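Local coordinates for phosphate ABC transporter, phosphate-binding protein (Clostridium perfringens, PDB 4Q8R), which probably captures phosphate outside the cell with high affinity and hands it to an ABC-type transporter for uptake, at residues 120-132 and 146-159. Residues are numbered along the deposited sequence; the frame is centred on the assembly and turned at random. Where two conformers were deposited one is given.
Sequences IVVVSREDGSGTR and LTVNSQISDGSGNI. With PO4 (phosphate ion), chain B.
Three backbone bonds pair V122 to S124 with Q151 to S153 as parallel strands: Q151 N to V122 O (2.8 Å), S124 N to Q151 O (2.9 Å) and S153 N to S124 O (2.8 Å). Q151 O is gripped twice, since the S150 hydroxyl reaches it from the face of its plane opposite S124 N.

Apolar contacts line both faces of the pair. V123 and I159 run alongside each other in opposite senses, CG1 to CG1 at 3.5 Å, where helix 156-164 lays its first turns over the face carrying V123. On the face of S124, I152 CD1 lies against S124 CB. The R132 guanidinium has L146 CD2 over one face, and its NH1 donates to R125 O.

Strand 121-125, helix 130-139 and strand 151-153 form a beta-alpha-beta unit of the periplasmic-binding-protein fold, and the C-terminal ends of both strands lead toward the bound phosphate.

There R125 and E126 form a salt bridge. Bends at chi2 and chi3 (-72° and -57°) turn the guanidinium side-on to the carboxylate, with NE to OE1 at 2.8 Å and NH2 to OE2 at 2.9 Å, both on syn sides. That bidentate grip probably fixes the rotation of the group, from which NH2 also donates to phosphate O2 (2.8 Å). S129 OG, G130 N, and T131 N and OG1, at the start of helix 130-139, donate to the phosphate too. G155 N, at the N-cap of helix 156-164, donates to E126 OE1 from above the carboxylate plane (3.0 Å); OE1 thus takes both R125 NE and G155 N, tying that helix start to the carboxylate that holds R125.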
ATOM      1  N   ILE A 120       8.453 -21.940   3.494  1.00 22.64           N
ATOM      2  CA  ILE A 120       7.975 -20.589   3.467  1.00 22.51           C
ATOM      3  C   ILE A 120       6.648 -20.554   2.721  1.00 22.01           C
ATOM      4  O   ILE A 120       6.546 -21.140   1.628  1.00 24.40           O
ATOM      5  CB  ILE A 120       8.983 -19.634   2.782  1.00 22.49           C
ATOM      6  CG1 ILE A 120      10.354 -19.668   3.444  1.00 20.75           C
ATOM      7  CG2 ILE A 120       8.424 -18.192   2.682  1.00 23.37           C
ATOM      8  CD1 ILE A 120      11.429 -18.934   2.737  1.00 25.04           C
ATOM      9  N   VAL A 121       5.631 -19.923   3.305  1.00 20.97           N
ATOM     10  CA  VAL A 121       4.356 -19.744   2.648  1.00 22.63           C
ATOM     11  C   VAL A 121       4.432 -18.313   2.112  1.00 23.82           C
ATOM     12  O   VAL A 121       4.250 -17.322   2.859  1.00 23.15           O
ATOM     13  CB  VAL A 121       3.163 -20.001   3.584  1.00 25.29           C
ATOM     14  CG1 VAL A 121       1.815 -19.645   2.923  1.00 26.29           C
ATOM     15  CG2 VAL A 121       3.180 -21.461   4.078  1.00 26.74           C
ATOM     16  N   VAL A 122       4.678 -18.194   0.837  1.00 20.54           N
ATOM     17  CA  VAL A 122       4.825 -16.896   0.154  1.00 20.66           C
ATOM     18  C   VAL A 122       3.448 -16.348  -0.166  1.00 20.90           C
ATOM     19  O   VAL A 122       2.627 -17.026  -0.803  1.00 23.63           O
ATOM     20  CB  VAL A 122       5.685 -17.015  -1.144  1.00 18.64           C
ATOM     21  CG1 VAL A 122       5.789 -15.699  -1.839  1.00 21.32           C
ATOM     22  CG2 VAL A 122       7.049 -17.556  -0.862  1.00 21.00           C
ATOM     23  N   VAL A 123       3.185 -15.110   0.252  1.00 19.80           N
ATOM     24  CA  VAL A 123       1.927 -14.461   0.001  1.00 18.54           C
ATOM     25  C   VAL A 123       2.136 -13.198  -0.819  1.00 19.15           C
ATOM     26  O   VAL A 123       2.926 -12.329  -0.461  1.00 21.50           O
ATOM     27  CB  VAL A 123       1.081 -14.161   1.294  1.00 21.04           C
ATOM     28  CG1 VAL A 123      -0.334 -13.781   0.949  1.00 22.15           C
ATOM     29  CG2 VAL A 123       1.103 -15.344   2.250  1.00 24.06           C
ATOM     30  N   SER A 124       1.363 -13.109  -1.910  1.00 19.18           N
ATOM     31  CA  SER A 124       1.366 -11.978  -2.821  0.65 18.77           C
ATOM     32  C   SER A 124      -0.026 -11.404  -2.867  1.00 18.09           C
ATOM     33  O   SER A 124      -1.025 -12.061  -2.484  1.00 19.45           O
ATOM     34  CB  SER A 124       1.755 -12.356  -4.266  0.65 17.94           C
ATOM     35  OG  SER A 124       3.105 -12.730  -4.320  0.65 21.97           O
ATOM     36  N   ARG A 125      -0.101 -10.112  -3.252  1.00 17.88           N
ATOM     37  CA  ARG A 125      -1.355  -9.475  -3.510  1.00 17.17           C
ATOM     38  C   ARG A 125      -1.851  -9.899  -4.930  1.00 17.92           C
ATOM     39  O   ARG A 125      -1.082 -10.468  -5.718  1.00 21.13           O
ATOM     40  CB  ARG A 125      -1.201  -7.983  -3.428  1.00 17.25           C
ATOM     41  CG  ARG A 125      -1.120  -7.449  -1.973  1.00 18.47           C
ATOM     42  CD  ARG A 125      -2.450  -7.522  -1.238  1.00 17.91           C
ATOM     43  NE  ARG A 125      -3.500  -6.794  -1.966  1.00 18.80           N
ATOM     44  CZ  ARG A 125      -3.570  -5.454  -2.089  1.00 20.88           C
ATOM     45  NH1 ARG A 125      -2.791  -4.678  -1.337  1.00 18.95           N
ATOM     46  NH2 ARG A 125      -4.479  -4.920  -2.899  1.00 21.59           N
ATOM     47  N   GLU A 126      -3.115  -9.624  -5.189  1.00 19.24           N
ATOM     48  CA  GLU A 126      -3.737  -9.847  -6.494  1.00 18.79           C
ATOM     49  C   GLU A 126      -3.182  -8.887  -7.551  1.00 22.28           C
ATOM     50  O   GLU A 126      -2.674  -7.821  -7.258  1.00 21.51           O
ATOM     51  CB  GLU A 126      -5.220  -9.662  -6.384  1.00 21.28           C
ATOM     52  CG  GLU A 126      -5.757  -8.220  -6.322  1.00 20.88           C
ATOM     53  CD  GLU A 126      -5.450  -7.447  -5.055  1.00 23.10           C
ATOM     54  OE1 GLU A 126      -4.950  -8.013  -4.038  1.00 22.78           O
ATOM     55  OE2 GLU A 126      -5.782  -6.231  -5.087  1.00 24.60           O
ATOM     56  N   ASP A 127      -3.299  -9.287  -8.813  1.00 23.53           N
ATOM     57  CA  ASP A 127      -2.907  -8.475  -9.921  0.50 24.38           C
ATOM     58  C   ASP A 127      -3.696  -7.182  -9.847  1.00 26.24           C
ATOM     59  O   ASP A 127      -4.887  -7.215  -9.618  1.00 29.26           O
ATOM     60  CB  ASP A 127      -3.290  -9.189 -11.257  0.50 34.90           C
ATOM     61  CG  ASP A 127      -2.333  -8.900 -12.346  0.50 44.99           C
ATOM     62  OD1 ASP A 127      -1.447  -8.077 -12.088  0.50 43.95           O
ATOM     63  OD2 ASP A 127      -2.461  -9.492 -13.454  0.50 50.79           O
ATOM     64  N   GLY A 128      -3.030  -6.078 -10.075  1.00 24.69           N
ATOM     65  CA  GLY A 128      -3.707  -4.774 -10.054  1.00 25.01           C
ATOM     66  C   GLY A 128      -3.453  -4.025  -8.753  1.00 22.95           C
ATOM     67  O   GLY A 128      -3.726  -2.839  -8.681  1.00 24.19           O
ATOM     68  N   SER A 129      -2.943  -4.697  -7.748  1.00 21.99           N
ATOM     69  CA  SER A 129      -2.556  -4.031  -6.497  1.00 20.53           C
ATOM     70  C   SER A 129      -1.390  -3.055  -6.774  1.00 19.24           C
ATOM     71  O   SER A 129      -0.342  -3.428  -7.338  1.00 20.23           O
ATOM     72  CB  SER A 129      -2.113  -5.094  -5.453  1.00 19.44           C
ATOM     73  OG  SER A 129      -1.346  -4.579  -4.408  1.00 19.04           O
ATOM     74  N   GLY A 130      -1.495  -1.830  -6.243  1.00 18.97           N
ATOM     75  CA  GLY A 130      -0.415  -0.912  -6.336  1.00 20.38           C
ATOM     76  C   GLY A 130       0.795  -1.336  -5.449  1.00 20.86           C
ATOM     77  O   GLY A 130       1.972  -1.127  -5.827  1.00 21.37           O
ATOM     78  N   THR A 131       0.495  -1.929  -4.288  1.00 22.09           N
ATOM     79  CA  THR A 131       1.540  -2.444  -3.398  1.00 20.22           C
ATOM     80  C   THR A 131       2.342  -3.529  -4.106  1.00 20.15           C
ATOM     81  O   THR A 131       3.568  -3.530  -4.070  1.00 21.68           O
ATOM     82  CB  THR A 131       0.934  -2.933  -2.092  1.00 18.78           C
ATOM     83  OG1 THR A 131      -0.026  -1.967  -1.628  1.00 20.58           O
ATOM     84  CG2 THR A 131       2.021  -3.262  -1.044  1.00 21.58           C
ATOM     85  N   ARG A 132       1.633  -4.436  -4.806  1.00 20.34           N
ATOM     86  CA  ARG A 132       2.339  -5.492  -5.544  1.00 20.31           C
ATOM     87  C   ARG A 132       3.275  -4.878  -6.616  1.00 19.42           C
ATOM     88  O   ARG A 132       4.438  -5.253  -6.765  1.00 20.64           O
ATOM     89  CB  ARG A 132       1.358  -6.433  -6.191  1.00 16.78           C
ATOM     90  CG  ARG A 132       2.000  -7.491  -7.099  1.00 17.58           C
ATOM     91  CD  ARG A 132       1.045  -8.604  -7.363  1.00 20.75           C
ATOM     92  NE  ARG A 132       1.617  -9.527  -8.380  1.00 25.36           N
ATOM     93  CZ  ARG A 132       1.018 -10.604  -8.860  1.00 25.46           C
ATOM     94  NH1 ARG A 132      -0.173 -10.948  -8.441  1.00 23.90           N
ATOM     95  NH2 ARG A 132       1.585 -11.287  -9.841  1.00 33.37           N
ATOM     96  N   LEU A 146       7.353 -14.357 -10.261  1.00 23.42           N
ATOM     97  CA  LEU A 146       6.759 -14.683  -8.984  1.00 23.11           C
ATOM     98  C   LEU A 146       6.577 -16.219  -8.878  1.00 21.78           C
ATOM     99  O   LEU A 146       6.025 -16.854  -9.804  1.00 24.60           O
ATOM    100  CB  LEU A 146       5.451 -14.024  -8.828  1.00 24.03           C
ATOM    101  CG  LEU A 146       4.596 -14.318  -7.620  1.00 21.53           C
ATOM    102  CD1 LEU A 146       5.314 -13.840  -6.370  1.00 24.67           C
ATOM    103  CD2 LEU A 146       3.253 -13.633  -7.775  1.00 29.13           C
ATOM    104  N   THR A 147       7.013 -16.822  -7.789  1.00 20.88           N
ATOM    105  CA  THR A 147       6.804 -18.231  -7.606  1.00 25.23           C
ATOM    106  C   THR A 147       5.369 -18.708  -7.794  1.00 25.15           C
ATOM    107  O   THR A 147       4.402 -18.079  -7.296  1.00 22.34           O
ATOM    108  CB  THR A 147       7.324 -18.778  -6.238  1.00 23.73           C
ATOM    109  OG1 THR A 147       7.003 -20.169  -6.158  1.00 26.21           O
ATOM    110  CG2 THR A 147       6.719 -18.031  -5.054  1.00 23.14           C
ATOM    111  N   VAL A 148       5.262 -19.844  -8.516  1.00 27.72           N
ATOM    112  CA  VAL A 148       3.979 -20.437  -8.780  1.00 33.23           C
ATOM    113  C   VAL A 148       3.343 -20.927  -7.499  1.00 27.41           C
ATOM    114  O   VAL A 148       2.117 -21.177  -7.428  1.00 31.80           O
ATOM    115  CB  VAL A 148       4.058 -21.634  -9.876  1.00 37.65           C
ATOM    116  CG1 VAL A 148       4.836 -21.190 -11.119  1.00 36.69           C
ATOM    117  CG2 VAL A 148       4.730 -22.829  -9.285  1.00 45.56           C
ATOM    118  N   ASN A 149       4.155 -21.104  -6.471  1.00 24.29           N
ATOM    119  CA  ASN A 149       3.624 -21.558  -5.186  1.00 25.51           C
ATOM    120  C   ASN A 149       3.173 -20.411  -4.281  1.00 23.41           C
ATOM    121  O   ASN A 149       2.803 -20.650  -3.180  1.00 27.52           O
ATOM    122  CB  ASN A 149       4.687 -22.394  -4.512  1.00 24.39           C
ATOM    123  CG  ASN A 149       4.913 -23.674  -5.311  1.00 25.40           C
ATOM    124  OD1 ASN A 149       3.949 -24.280  -5.768  1.00 31.52           O
ATOM    125  ND2 ASN A 149       6.147 -24.120  -5.430  1.00 29.64           N
ATOM    126  N   SER A 150       3.147 -19.189  -4.776  1.00 24.55           N
ATOM    127  CA  SER A 150       2.675 -18.016  -3.994  1.00 24.40           C
ATOM    128  C   SER A 150       1.168 -18.163  -3.758  1.00 24.66           C
ATOM    129  O   SER A 150       0.417 -18.520  -4.664  1.00 28.14           O
ATOM    130  CB  SER A 150       2.940 -16.752  -4.772  1.00 25.48           C
ATOM    131  OG  SER A 150       2.605 -15.618  -3.930  1.00 27.07           O
ATOM    132  N   GLN A 151       0.691 -17.918  -2.542  1.00 23.05           N
ATOM    133  CA  GLN A 151      -0.699 -17.685  -2.259  1.00 22.80           C
ATOM    134  C   GLN A 151      -1.031 -16.253  -2.750  1.00 23.87           C
ATOM    135  O   GLN A 151      -0.138 -15.419  -2.749  1.00 27.17           O
ATOM    136  CB  GLN A 151      -0.964 -17.715  -0.747  1.00 28.14           C
ATOM    137  CG  GLN A 151      -0.584 -19.034  -0.143  1.00 34.05           C
ATOM    138  CD  GLN A 151      -1.425 -20.123  -0.707  1.00 46.08           C
ATOM    139  OE1 GLN A 151      -2.667 -20.050  -0.630  1.00 52.24           O
ATOM    140  NE2 GLN A 151      -0.792 -21.123  -1.288  1.00 63.57           N
ATOM    141  N   ILE A 152      -2.242 -16.039  -3.217  1.00 21.52           N
ATOM    142  CA  ILE A 152      -2.702 -14.777  -3.612  1.00 21.84           C
ATOM    143  C   ILE A 152      -3.765 -14.352  -2.641  1.00 22.61           C
ATOM    144  O   ILE A 152      -4.812 -15.037  -2.483  1.00 26.13           O
ATOM    145  CB  ILE A 152      -3.224 -14.782  -5.070  1.00 22.44           C
ATOM    146  CG1 ILE A 152      -2.147 -15.317  -5.969  1.00 27.80           C
ATOM    147  CG2 ILE A 152      -3.755 -13.352  -5.443  1.00 25.94           C
ATOM    148  CD1 ILE A 152      -0.973 -14.441  -6.127  1.00 32.41           C
ATOM    149  N   SER A 153      -3.565 -13.165  -2.060  1.00 22.55           N
ATOM    150  CA  SER A 153      -4.570 -12.595  -1.145  1.00 24.40           C
ATOM    151  C   SER A 153      -5.121 -11.314  -1.755  1.00 25.61           C
ATOM    152  O   SER A 153      -4.328 -10.415  -2.191  1.00 26.34           O
ATOM    153  CB  SER A 153      -3.920 -12.192   0.200  1.00 30.93           C
ATOM    154  OG  SER A 153      -3.609 -13.319   0.979  1.00 35.87           O
ATOM    155  N   ASP A 154      -6.426 -11.170  -1.724  1.00 21.72           N
ATOM    156  CA  ASP A 154      -7.105 -10.073  -2.362  1.00 22.51           C
ATOM    157  C   ASP A 154      -7.298  -8.976  -1.347  1.00 23.82           C
ATOM    158  O   ASP A 154      -8.196  -9.047  -0.520  1.00 28.68           O
ATOM    159  CB  ASP A 154      -8.448 -10.552  -2.920  1.00 27.09           C
ATOM    160  CG  ASP A 154      -9.081  -9.579  -3.859  1.00 41.16           C
ATOM    161  OD1 ASP A 154      -8.542  -8.469  -4.132  1.00 43.31           O
ATOM    162  OD2 ASP A 154     -10.139  -9.981  -4.382  1.00 49.69           O
ATOM    163  N   GLY A 155      -6.425  -8.011  -1.414  1.00 21.00           N
ATOM    164  CA  GLY A 155      -6.490  -6.831  -0.630  1.00 17.60           C
ATOM    165  C   GLY A 155      -5.597  -6.872   0.621  1.00 20.87           C
ATOM    166  O   GLY A 155      -5.166  -7.911   1.087  1.00 21.37           O
ATOM    167  N   SER A 156      -5.244  -5.668   1.120  1.00 19.13           N
ATOM    168  CA  SER A 156      -4.375  -5.511   2.296  1.00 19.51           C
ATOM    169  C   SER A 156      -4.901  -6.332   3.470  1.00 20.49           C
ATOM    170  O   SER A 156      -4.114  -6.952   4.194  1.00 22.03           O
ATOM    171  CB  SER A 156      -4.324  -4.040   2.701  1.00 21.38           C
ATOM    172  OG  SER A 156      -3.631  -3.234   1.771  1.00 20.77           O
ATOM    173  N   GLY A 157      -6.193  -6.203   3.766  1.00 23.41           N
ATOM    174  CA  GLY A 157      -6.776  -6.894   4.931  1.00 24.90           C
ATOM    175  C   GLY A 157      -6.535  -8.410   4.858  1.00 23.64           C
ATOM    176  O   GLY A 157      -6.219  -9.098   5.858  1.00 24.04           O
ATOM    177  N   ASN A 158      -6.704  -8.957   3.647  1.00 21.64           N
ATOM    178  CA  ASN A 158      -6.578 -10.393   3.455  1.00 20.77           C
ATOM    179  C   ASN A 158      -5.131 -10.855   3.611  1.00 21.42           C
ATOM    180  O   ASN A 158      -4.875 -11.917   4.170  1.00 21.75           O
ATOM    181  CB  ASN A 158      -7.202 -10.885   2.159  1.00 26.35           C
ATOM    182  CG  ASN A 158      -8.739 -10.965   2.273  1.00 37.28           C
ATOM    183  OD1 ASN A 158      -9.286 -11.213   3.355  1.00 45.54           O
ATOM    184  ND2 ASN A 158      -9.438 -10.783   1.188  1.00 36.73           N
ATOM    185  N   ILE A 159      -4.155 -10.084   3.136  1.00 20.80           N
ATOM    186  CA  ILE A 159      -2.793 -10.501   3.274  1.00 19.89           C
ATOM    187  C   ILE A 159      -2.377 -10.486   4.760  1.00 22.05           C
ATOM    188  O   ILE A 159      -1.689 -11.391   5.231  1.00 21.52           O
ATOM    189  CB  ILE A 159      -1.856  -9.781   2.301  1.00 23.58           C
ATOM    190  CG1 ILE A 159      -0.479 -10.485   2.197  1.00 23.43           C
ATOM    191  CG2 ILE A 159      -1.624  -8.326   2.653  1.00 24.92           C
ATOM    192  CD1 ILE A 159       0.310 -10.105   0.903  1.00 24.74           C
TER
HETATM  193  P   PO4 B 301      -3.375  -1.505  -3.138  1.00 18.74           P
HETATM  194  O1  PO4 B 301      -3.526  -0.985  -4.576  1.00 19.76           O
HETATM  195  O2  PO4 B 301      -4.669  -2.105  -2.631  1.00 18.95           O
HETATM  196  O3  PO4 B 301      -2.172  -2.433  -3.038  1.00 17.99           O
HETATM  197  O4  PO4 B 301      -3.001  -0.273  -2.247  1.00 19.61           O
HETATM  198  O   HOH W   1       4.953 -20.465  -1.021  1.00 30.18           O
HETATM  199  O   HOH W   2      -0.972  -2.649   1.482  1.00 22.71           O